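Local coordinates for WbbM protein (Klebsiella pneumoniae, PDB 6U4B) that probably transfers sugars as a bifunctional glycosyltransferase that polymerises O-antigen, working as a trimer with two enzymatic modules in each chain, at residues 36-41 / 363-368; 80-85 / 252-257; 474-479 / 524-529. All blocks are in the same frame, centred on the assembly; numbering follows the deposited sequence.

Contact 1: residues 36-41 / 363-368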
loop_
_atom_site.group_PDB
_atom_site.type_symbol
_atom_site.label_atom_id
_atom_site.label_comp_id
_atom_site.label_asym_id
_atom_site.label_seq_id
_atom_site.Cartn_x
_atom_site.Cartn_y
_atom_site.Cartn_z
ATOM N N HIS A 36 -14.623 -16.041 33.041
ATOM C CA HIS A 36 -14.781 -15.021 32.013
ATOM C C HIS A 36 -13.704 -13.949 32.082
ATOM O O HIS A 36 -13.685 -13.050 31.232
ATOM C CB HIS A 36 -16.168 -14.370 32.113
ATOM C CG HIS A 36 -16.337 -13.483 33.307
ATOM N ND1 HIS A 36 -16.581 -13.972 34.572
ATOM C CD2 HIS A 36 -16.300 -12.134 33.425
ATOM C CE1 HIS A 36 -16.685 -12.963 35.419
ATOM N NE2 HIS A 36 -16.518 -11.836 34.748
ATOM N N LYS A 37 -12.816 -14.014 33.067
ATOM C CA LYS A 37 -11.709 -13.077 33.191
ATOM C C LYS A 37 -10.592 -13.788 33.940
ATOM O O LYS A 37 -10.795 -14.879 34.480
ATOM C CB LYS A 37 -12.136 -11.798 33.922
ATOM C CG LYS A 37 -12.600 -11.995 35.352
ATOM C CD LYS A 37 -12.622 -10.661 36.083
ATOM C CE LYS A 37 -13.753 -10.589 37.097
ATOM N NZ LYS A 37 -13.775 -9.266 37.784
ATOM N N PRO A 38 -9.377 -13.202 33.957
ATOM C CA PRO A 38 -8.299 -13.798 34.765
ATOM C C PRO A 38 -8.718 -14.016 36.210
ATOM O O PRO A 38 -9.037 -13.062 36.925
ATOM C CB PRO A 38 -7.169 -12.770 34.652
ATOM C CG PRO A 38 -7.396 -12.138 33.316
ATOM C CD PRO A 38 -8.886 -12.076 33.142
ATOM N N SER A 39 -8.735 -15.275 36.642
ATOM C CA SER A 39 -9.229 -15.629 37.962
ATOM C C SER A 39 -8.603 -16.947 38.388
ATOM O O SER A 39 -8.247 -17.780 37.550
ATOM C CB SER A 39 -10.759 -15.724 37.976
ATOM O OG SER A 39 -11.231 -16.481 36.875
ATOM N N ALA A 40 -8.492 -17.130 39.703
ATOM C CA ALA A 40 -7.719 -18.236 40.258
ATOM C C ALA A 40 -8.288 -19.587 39.843
ATOM O O ALA A 40 -9.506 -19.778 39.769
ATOM C CB ALA A 40 -7.680 -18.134 41.783
ATOM N N PHE A 41 -7.388 -20.532 39.584
ATOM C CA PHE A 41 -7.747 -21.886 39.186
ATOM C C PHE A 41 -7.546 -22.846 40.349
ATOM O O PHE A 41 -6.583 -22.723 41.113
ATOM C CB PHE A 41 -6.904 -22.345 37.995
ATOM C CG PHE A 41 -7.108 -21.529 36.751
ATOM C CD1 PHE A 41 -6.023 -21.115 35.996
ATOM C CD2 PHE A 41 -8.384 -21.186 36.331
ATOM C CE1 PHE A 41 -6.208 -20.364 34.844
ATOM C CE2 PHE A 41 -8.573 -20.438 35.179
ATOM C CZ PHE A 41 -7.484 -20.027 34.436
ATOM N N ARG A 363 -1.887 -12.606 20.921
ATOM C CA ARG A 363 -2.858 -12.825 21.981
ATOM C C ARG A 363 -2.811 -11.653 22.952
ATOM O O ARG A 363 -1.808 -10.941 23.048
ATOM C CB ARG A 363 -2.599 -14.141 22.725
ATOM C CG ARG A 363 -2.774 -15.391 21.873
ATOM C CD ARG A 363 -2.365 -16.635 22.646
ATOM N NE ARG A 363 -0.933 -16.655 22.937
ATOM C CZ ARG A 363 -0.359 -17.480 23.808
ATOM N NH1 ARG A 363 -1.092 -18.353 24.488
ATOM N NH2 ARG A 363 0.950 -17.431 24.005
ATOM N N PHE A 364 -3.914 -11.457 23.664
ATOM C CA PHE A 364 -4.051 -10.371 24.624
ATOM C C PHE A 364 -4.278 -10.933 26.018
ATOM O O PHE A 364 -4.984 -11.933 26.188
ATOM C CB PHE A 364 -5.210 -9.441 24.255
ATOM C CG PHE A 364 -4.975 -8.649 23.004
ATOM C CD1 PHE A 364 -4.268 -7.459 23.045
ATOM C CD2 PHE A 364 -5.463 -9.092 21.786
ATOM C CE1 PHE A 364 -4.046 -6.725 21.890
ATOM C CE2 PHE A 364 -5.247 -8.363 20.627
ATOM C CZ PHE A 364 -4.539 -7.178 20.681
ATOM N N PHE A 365 -3.686 -10.277 27.011
ATOM C CA PHE A 365 -3.918 -10.599 28.412
ATOM C C PHE A 365 -4.152 -9.306 29.174
ATOM O O PHE A 365 -3.393 -8.344 29.018
ATOM C CB PHE A 365 -2.737 -11.367 29.015
ATOM C CG PHE A 365 -2.955 -11.779 30.445
ATOM C CD1 PHE A 365 -3.754 -12.871 30.749
ATOM C CD2 PHE A 365 -2.371 -11.072 31.482
ATOM C CE1 PHE A 365 -3.966 -13.253 32.065
ATOM C CE2 PHE A 365 -2.578 -11.448 32.805
ATOM C CZ PHE A 365 -3.375 -12.541 33.094
ATOM N N ASP A 366 -5.210 -9.279 29.981
ATOM C CA ASP A 366 -5.511 -8.116 30.808
ATOM C C ASP A 366 -4.391 -7.893 31.817
ATOM O O ASP A 366 -4.252 -8.658 32.778
ATOM C CB ASP A 366 -6.854 -8.299 31.520
ATOM C CG ASP A 366 -7.307 -7.044 32.255
ATOM O OD1 ASP A 366 -8.457 -7.029 32.743
ATOM O OD2 ASP A 366 -6.532 -6.067 32.331
ATOM N N VAL A 367 -3.595 -6.840 31.610
ATOM C CA VAL A 367 -2.461 -6.572 32.485
ATOM C C VAL A 367 -2.904 -6.309 33.918
ATOM O O VAL A 367 -2.134 -6.538 34.857
ATOM C CB VAL A 367 -1.634 -5.391 31.928
ATOM C CG1 VAL A 367 -2.350 -4.067 32.169
ATOM C CG2 VAL A 367 -0.228 -5.378 32.524
ATOM N N ASN A 368 -4.148 -5.861 34.114
ATOM C CA ASN A 368 -4.616 -5.469 35.437
ATOM C C ASN A 368 -4.796 -6.648 36.383
ATOM O O ASN A 368 -4.968 -6.429 37.587
ATOM C CB ASN A 368 -5.924 -4.690 35.308
ATOM C CG ASN A 368 -5.752 -3.406 34.517
ATOM O OD1 ASN A 368 -5.135 -2.453 34.994
ATOM N ND2 ASN A 368 -6.288 -3.377 33.301
#
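At the interface between the two modules of the chain, Pro-38 from the loop after strand 29-35 of the DUF4422 part meets Phe-365 and Asp-366 at the end of strand 360-366, a parallel strand of the sheet in the glycosyltransferase family 8 part. The contact is small and apolar. The CB of Pro-38 is directed toward the strand, and Pro-38 CG lies 3.8 Å from CE1 and 4.0 Å from CZ of Phe-365, while CB of Pro-38 reaches the same two ring atoms slightly farther off. The proline carbons approach the phenyl ring obliquely. Phe-365 holds CG anti to its backbone N (chi1 -177°), which carries the far rim of the ring to the proline; the two side chains run past each other in opposite directions. Phe-290 packs against both residues, and Ile-61 also touches Pro-38, so the meeting point is a buried hydrophobic patch. On the neighbouring residue, CB of Asp-366 comes within 4.3 Å of Pro-38 CG. The carboxylate of Asp-366 serves its own segment, where it closes an Asx turn as the strand gives way to a 3-10 segment: Asp-366 OD2 accepts from the backbone N of Asn-368 at 3.0 Å, met from above the carboxylate plane, and through its syn lone pair from Asn-368 ND2 at 2.9 Å.

Contact 2: residues 80-85 / 252-257; sequences CELTAH and RVIGHI
Cys-80 and Arg-252 meet thiol to guanidinium edge: the Arg-252 NE donates to Cys-80 SG at 3.3 Å, with an N-H...S angle of 159° and the sulfur only 11° out of the guanidinium plane. The Cys-80 SG also lies alongside the aliphatic part of the arginine, 3.6 Å from Arg-252 CG. A bend at chi3 (68°) folds the arginine chain so that NE comes back to the sulfur its methylenes already touch. His-256, a turn further on, comes edge-on over one face of the guanidinium, its CE1 3.5 Å above the centre of the Arg-252 group; the guanidinium thus has sulfur at an edge and an imidazole edge over one face. The setting is a place where three helices of the DUF4422 part come together, 76-79, 82-91 and 253-272. Arg-252 occupies the N-cap position of helix 253-272, and Cys-80, with positive phi, is the first residue to leave helical geometry after helix 76-79. The closest pair of backbones is Cys-80 and Gly-255, with CA atoms 5.6 Å apart; the glycine, which has no side chain, lets the cysteine lie close against the helix, and its backbone is hydrogen-bonded to that of Phe-78. Farther along the chain, Leu-82 reaches across with one branch: Leu-82 CD1 is 4.2 Å from Gly-255 CA and equally far from CG2 of Ile-254. Leu-230 and Leu-234 of helix 220-240 pack on Leu-82, while Ile-254 also touches Phe-543 of a second subunit.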
loop_
_atom_site.group_PDB
_atom_site.type_symbol
_atom_site.label_atom_id
_atom_site.label_comp_id
_atom_site.label_asym_id
_atom_site.label_seq_id
_atom_site.Cartn_x
_atom_site.Cartn_y
_atom_site.Cartn_z
ATOM N N CYS A 80 -25.438 -18.197 29.366
ATOM C CA CYS A 80 -24.582 -18.172 30.566
ATOM C C CYS A 80 -23.758 -19.463 30.572
ATOM O O CYS A 80 -23.270 -19.883 29.510
ATOM C CB CYS A 80 -25.426 -17.940 31.805
ATOM S SG CYS A 80 -26.019 -16.244 31.984
ATOM N N GLU A 81 -23.605 -20.122 31.726
ATOM C CA GLU A 81 -22.753 -21.302 31.833
ATOM C C GLU A 81 -23.254 -22.497 31.033
ATOM O O GLU A 81 -22.560 -23.517 30.991
ATOM C CB GLU A 81 -22.602 -21.715 33.296
ATOM C CG GLU A 81 -21.493 -21.001 34.034
ATOM C CD GLU A 81 -22.004 -19.929 34.967
ATOM O OE1 GLU A 81 -23.017 -19.280 34.634
ATOM O OE2 GLU A 81 -21.393 -19.744 36.040
ATOM N N LEU A 82 -24.434 -22.409 30.413
ATOM C CA LEU A 82 -24.875 -23.487 29.531
ATOM C C LEU A 82 -23.912 -23.692 28.367
ATOM O O LEU A 82 -23.819 -24.802 27.831
ATOM C CB LEU A 82 -26.281 -23.202 29.014
ATOM C CG LEU A 82 -27.419 -23.389 30.014
ATOM C CD1 LEU A 82 -28.739 -22.949 29.415
ATOM C CD2 LEU A 82 -27.491 -24.840 30.467
ATOM N N THR A 83 -23.180 -22.643 27.973
ATOM C CA THR A 83 -22.182 -22.784 26.916
ATOM C C THR A 83 -21.058 -23.723 27.331
ATOM O O THR A 83 -20.511 -24.443 26.487
ATOM C CB THR A 83 -21.618 -21.412 26.529
ATOM O OG1 THR A 83 -20.943 -20.831 27.651
ATOM C CG2 THR A 83 -22.737 -20.485 26.101
ATOM N N ALA A 84 -20.688 -23.727 28.614
ATOM C CA ALA A 84 -19.729 -24.716 29.097
ATOM C C ALA A 84 -20.348 -26.109 29.099
ATOM O O ALA A 84 -19.730 -27.078 28.639
ATOM C CB ALA A 84 -19.237 -24.337 30.495
ATOM N N HIS A 85 -21.571 -26.221 29.623
ATOM C CA HIS A 85 -22.323 -27.470 29.564
ATOM C C HIS A 85 -22.384 -28.003 28.137
ATOM O O HIS A 85 -22.043 -29.163 27.878
ATOM C CB HIS A 85 -23.729 -27.235 30.131
ATOM C CG HIS A 85 -24.616 -28.445 30.129
ATOM N ND1 HIS A 85 -25.870 -28.439 30.700
ATOM C CD2 HIS A 85 -24.439 -29.690 29.628
ATOM C CE1 HIS A 85 -26.427 -29.626 30.552
ATOM N NE2 HIS A 85 -25.579 -30.404 29.904
ATOM N N ARG A 252 -30.149 -12.913 29.853
ATOM C CA ARG A 252 -29.845 -14.231 30.384
ATOM C C ARG A 252 -31.097 -15.113 30.546
ATOM O O ARG A 252 -31.058 -16.062 31.341
ATOM C CB ARG A 252 -29.116 -14.087 31.724
ATOM C CG ARG A 252 -27.879 -13.202 31.660
ATOM C CD ARG A 252 -27.513 -12.673 33.034
ATOM N NE ARG A 252 -27.047 -13.731 33.923
ATOM C CZ ARG A 252 -27.240 -13.728 35.237
ATOM N NH1 ARG A 252 -26.782 -14.725 35.983
ATOM N NH2 ARG A 252 -27.906 -12.729 35.801
ATOM N N VAL A 253 -32.166 -14.823 29.796
ATOM C CA VAL A 253 -33.433 -15.531 29.954
ATOM C C VAL A 253 -33.251 -17.031 29.769
ATOM O O VAL A 253 -33.851 -17.836 30.492
ATOM C CB VAL A 253 -34.471 -14.963 28.973
ATOM C CG1 VAL A 253 -33.876 -14.849 27.592
ATOM C CG2 VAL A 253 -35.724 -15.845 28.938
ATOM N N ILE A 254 -32.406 -17.429 28.814
ATOM C CA ILE A 254 -32.199 -18.849 28.542
ATOM C C ILE A 254 -31.603 -19.540 29.761
ATOM O O ILE A 254 -32.081 -20.593 30.197
ATOM C CB ILE A 254 -31.307 -19.031 27.302
ATOM C CG1 ILE A 254 -31.868 -18.241 26.119
ATOM C CG2 ILE A 254 -31.186 -20.508 26.946
ATOM C CD1 ILE A 254 -33.169 -18.793 25.575
ATOM N N GLY A 255 -30.546 -18.952 30.329
ATOM C CA GLY A 255 -29.934 -19.539 31.510
ATOM C C GLY A 255 -30.876 -19.578 32.696
ATOM O O GLY A 255 -30.908 -20.558 33.445
ATOM N N HIS A 256 -31.659 -18.512 32.884
ATOM C CA HIS A 256 -32.624 -18.482 33.978
ATOM C C HIS A 256 -33.681 -19.566 33.810
ATOM O O HIS A 256 -34.069 -20.222 34.784
ATOM C CB HIS A 256 -33.277 -17.103 34.061
ATOM C CG HIS A 256 -32.319 -16.002 34.399
ATOM N ND1 HIS A 256 -31.264 -16.175 35.269
ATOM C CD2 HIS A 256 -32.258 -14.715 33.983
ATOM C CE1 HIS A 256 -30.595 -15.041 35.377
ATOM N NE2 HIS A 256 -31.178 -14.139 34.606
ATOM N N ILE A 257 -34.153 -19.775 32.579
ATOM C CA ILE A 257 -35.182 -20.782 32.337
ATOM C C ILE A 257 -34.625 -22.180 32.576
ATOM O O ILE A 257 -35.304 -23.051 33.132
ATOM C CB ILE A 257 -35.756 -20.620 30.917
ATOM C CG1 ILE A 257 -36.669 -19.394 30.859
ATOM C CG2 ILE A 257 -36.507 -21.870 30.488
ATOM C CD1 ILE A 257 -37.271 -19.131 29.491
#

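Contact 3: residues 474-479 / 524-529; sequences AGIIVF and EWNVYH
Beside the magnesium site of the family 8 glycosyltransferase part, the corner of chain at 474-476 packs on the residues just before strand 527-528. Ile-476 does most of the touching: Ile-476 CG2 lies 3.5 Å from Trp-525 O and 3.8 Å from Asn-526 ND2, while Ile-476 CD1 approaches the indole obliquely, 4.0 Å from CE3 of Trp-525. A chi1 of -169° turns CG1 away from the backbone N, and with the chain extended beyond it the isoleucine sends CD1 toward the tryptophan and keeps CG2 beside the amide. Leu-418 and Met-558 touch both Ile-476 and Trp-525, adding to a buried apolar cluster. Asn-526 runs past Ile-476 in the opposite direction, and Asn-526 ND2 comes within 4.0 Å of Gly-475 CA. A single water bridges the segments, donating to Ile-476 O at 2.8 Å and accepting from Asn-526 ND2 at 3.2 Å. The same ND2 bonds to Gln-473 OE1, which also takes the N-H of Gly-475, and the asparagine OD1 pairs with ND1 of His-560, a magnesium ligand together with Asp-406 and Asp-408. Gly-475 lies next to this site too, its backbone hydrogen-bonded to that of Asp-406. Asn-526 is therefore a second-shell residue: with its amide fixed by Gln-473 and the water on the nitrogen side, its oxygen probably orients the imidazole of His-560 for the metal.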
loop_
_atom_site.group_PDB
_atom_site.type_symbol
_atom_site.label_atom_id
_atom_site.label_comp_id
_atom_site.label_asym_id
_atom_site.label_seq_id
_atom_site.Cartn_x
_atom_site.Cartn_y
_atom_site.Cartn_z
ATOM N N ALA A 474 15.567 -0.558 30.014
ATOM C CA ALA A 474 14.504 -1.554 30.084
ATOM C C ALA A 474 13.599 -1.565 28.856
ATOM O O ALA A 474 12.581 -2.265 28.863
ATOM C CB ALA A 474 13.654 -1.332 31.340
ATOM N N GLY A 475 13.944 -0.813 27.808
ATOM C CA GLY A 475 13.106 -0.756 26.622
ATOM C C GLY A 475 13.125 -2.019 25.787
ATOM O O GLY A 475 12.235 -2.210 24.953
ATOM N N ILE A 476 14.127 -2.874 25.979
ATOM C CA ILE A 476 14.160 -4.180 25.331
ATOM C C ILE A 476 14.954 -5.126 26.225
ATOM O O ILE A 476 16.095 -4.840 26.602
ATOM C CB ILE A 476 14.728 -4.088 23.897
ATOM C CG1 ILE A 476 14.516 -5.398 23.134
ATOM C CG2 ILE A 476 16.199 -3.674 23.878
ATOM C CD1 ILE A 476 14.742 -5.258 21.630
ATOM N N ILE A 477 14.332 -6.235 26.622
ATOM C CA ILE A 477 14.916 -7.152 27.594
ATOM C C ILE A 477 14.640 -8.581 27.155
ATOM O O ILE A 477 13.489 -8.942 26.894
ATOM C CB ILE A 477 14.351 -6.931 29.013
ATOM C CG1 ILE A 477 14.478 -5.470 29.447
ATOM C CG2 ILE A 477 15.060 -7.835 30.004
ATOM C CD1 ILE A 477 13.777 -5.162 30.754
ATOM N N VAL A 478 15.685 -9.399 27.097
ATOM C CA VAL A 478 15.529 -10.838 26.933
ATOM C C VAL A 478 15.484 -11.451 28.327
ATOM O O VAL A 478 16.492 -11.479 29.036
ATOM C CB VAL A 478 16.658 -11.448 26.097
ATOM C CG1 VAL A 478 16.408 -12.937 25.898
ATOM C CG2 VAL A 478 16.769 -10.735 24.756
ATOM N N PHE A 479 14.312 -11.932 28.723
ATOM C CA PHE A 479 14.153 -12.562 30.023
ATOM C C PHE A 479 14.606 -14.014 29.958
ATOM O O PHE A 479 14.139 -14.781 29.110
ATOM C CB PHE A 479 12.697 -12.487 30.483
ATOM C CG PHE A 479 12.293 -11.140 31.013
ATOM C CD1 PHE A 479 12.046 -10.085 30.152
ATOM C CD2 PHE A 479 12.149 -10.935 32.373
ATOM C CE1 PHE A 479 11.670 -8.849 30.640
ATOM C CE2 PHE A 479 11.772 -9.702 32.867
ATOM C CZ PHE A 479 11.533 -8.657 32.001
ATOM N N GLU A 524 22.933 -1.159 18.948
ATOM C CA GLU A 524 22.063 -1.169 17.777
ATOM C C GLU A 524 20.660 -1.672 18.097
ATOM O O GLU A 524 19.733 -1.425 17.319
ATOM C CB GLU A 524 22.671 -2.033 16.667
ATOM C CG GLU A 524 23.924 -1.463 16.013
ATOM C CD GLU A 524 25.154 -1.548 16.900
ATOM O OE1 GLU A 524 25.953 -0.587 16.905
ATOM O OE2 GLU A 524 25.321 -2.576 17.589
ATOM N N TRP A 525 20.482 -2.367 19.218
ATOM C CA TRP A 525 19.196 -2.944 19.582
ATOM C C TRP A 525 18.331 -2.012 20.422
ATOM O O TRP A 525 17.221 -2.400 20.802
ATOM C CB TRP A 525 19.403 -4.270 20.321
ATOM C CG TRP A 525 19.480 -5.437 19.390
ATOM C CD1 TRP A 525 20.576 -6.204 19.117
ATOM C CD2 TRP A 525 18.415 -5.957 18.586
ATOM N NE1 TRP A 525 20.255 -7.176 18.197
ATOM C CE2 TRP A 525 18.934 -7.044 17.855
ATOM C CE3 TRP A 525 17.072 -5.608 18.413
ATOM C CZ2 TRP A 525 18.156 -7.788 16.970
ATOM C CZ3 TRP A 525 16.301 -6.346 17.534
ATOM C CH2 TRP A 525 16.845 -7.423 16.823
ATOM N N ASN A 526 18.802 -0.801 20.716
ATOM C CA ASN A 526 18.009 0.159 21.476
ATOM C C ASN A 526 18.465 1.578 21.157
ATOM O O ASN A 526 19.041 2.259 22.011
ATOM C CB ASN A 526 18.120 -0.119 22.978
ATOM C CG ASN A 526 17.004 0.530 23.776
ATOM O OD1 ASN A 526 16.414 1.524 23.353
ATOM N ND2 ASN A 526 16.711 -0.033 24.942
ATOM N N VAL A 527 18.200 2.036 19.938
ATOM C CA VAL A 527 18.700 3.319 19.461
ATOM C C VAL A 527 17.646 4.384 19.746
ATOM O O VAL A 527 16.549 4.355 19.182
ATOM C CB VAL A 527 19.047 3.263 17.969
ATOM C CG1 VAL A 527 19.556 4.616 17.482
ATOM C CG2 VAL A 527 20.083 2.178 17.710
ATOM N N TYR A 528 17.978 5.327 20.627
ATOM C CA TYR A 528 17.115 6.480 20.833
ATOM C C TYR A 528 16.997 7.280 19.543
ATOM O O TYR A 528 17.988 7.512 18.844
ATOM C CB TYR A 528 17.666 7.380 21.939
ATOM C CG TYR A 528 17.685 6.770 23.322
ATOM C CD1 TYR A 528 18.850 6.226 23.845
ATOM C CD2 TYR A 528 16.543 6.759 24.114
ATOM C CE1 TYR A 528 18.878 5.678 25.109
ATOM C CE2 TYR A 528 16.560 6.213 25.383
ATOM C CZ TYR A 528 17.731 5.674 25.875
ATOM O OH TYR A 528 17.756 5.130 27.138
ATOM N N HIS A 529 15.776 7.707 19.224
ATOM C CA HIS A 529 15.586 8.558 18.058
ATOM C C HIS A 529 16.035 9.993 18.306
ATOM O O HIS A 529 16.162 10.757 17.345
ATOM C CB HIS A 529 14.121 8.532 17.611
ATOM C CG HIS A 529 13.200 9.319 18.489
ATOM N ND1 HIS A 529 13.146 9.151 19.855
ATOM C CD2 HIS A 529 12.286 10.273 18.191
ATOM C CE1 HIS A 529 12.243 9.972 20.362
ATOM N NE2 HIS A 529 11.705 10.662 19.374
HETATM O O HOH W 1 17.681 -2.572 26.562
#

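In the fold
The three contacts are spread across both modules of the chain. Contact 2 lies within the DUF4422 part and is nested, along the sequence, inside the loop closed by contact 1; contact 3 follows later, within the family 8 part. The centre of contact 1 is about 2 Å from that of the chain; this contact joins the two parts, its centre about 22 Å from that of contact 2 and about 27 Å from that of contact 3. Contacts 1 and 3 reach the same mixed sheet, through strands 360-366 and 477-479. Contacts 2 and 3 lie on opposite sides of the chain's centre, about 48 Å apart between centres, so the metal site is remote from the helix junction.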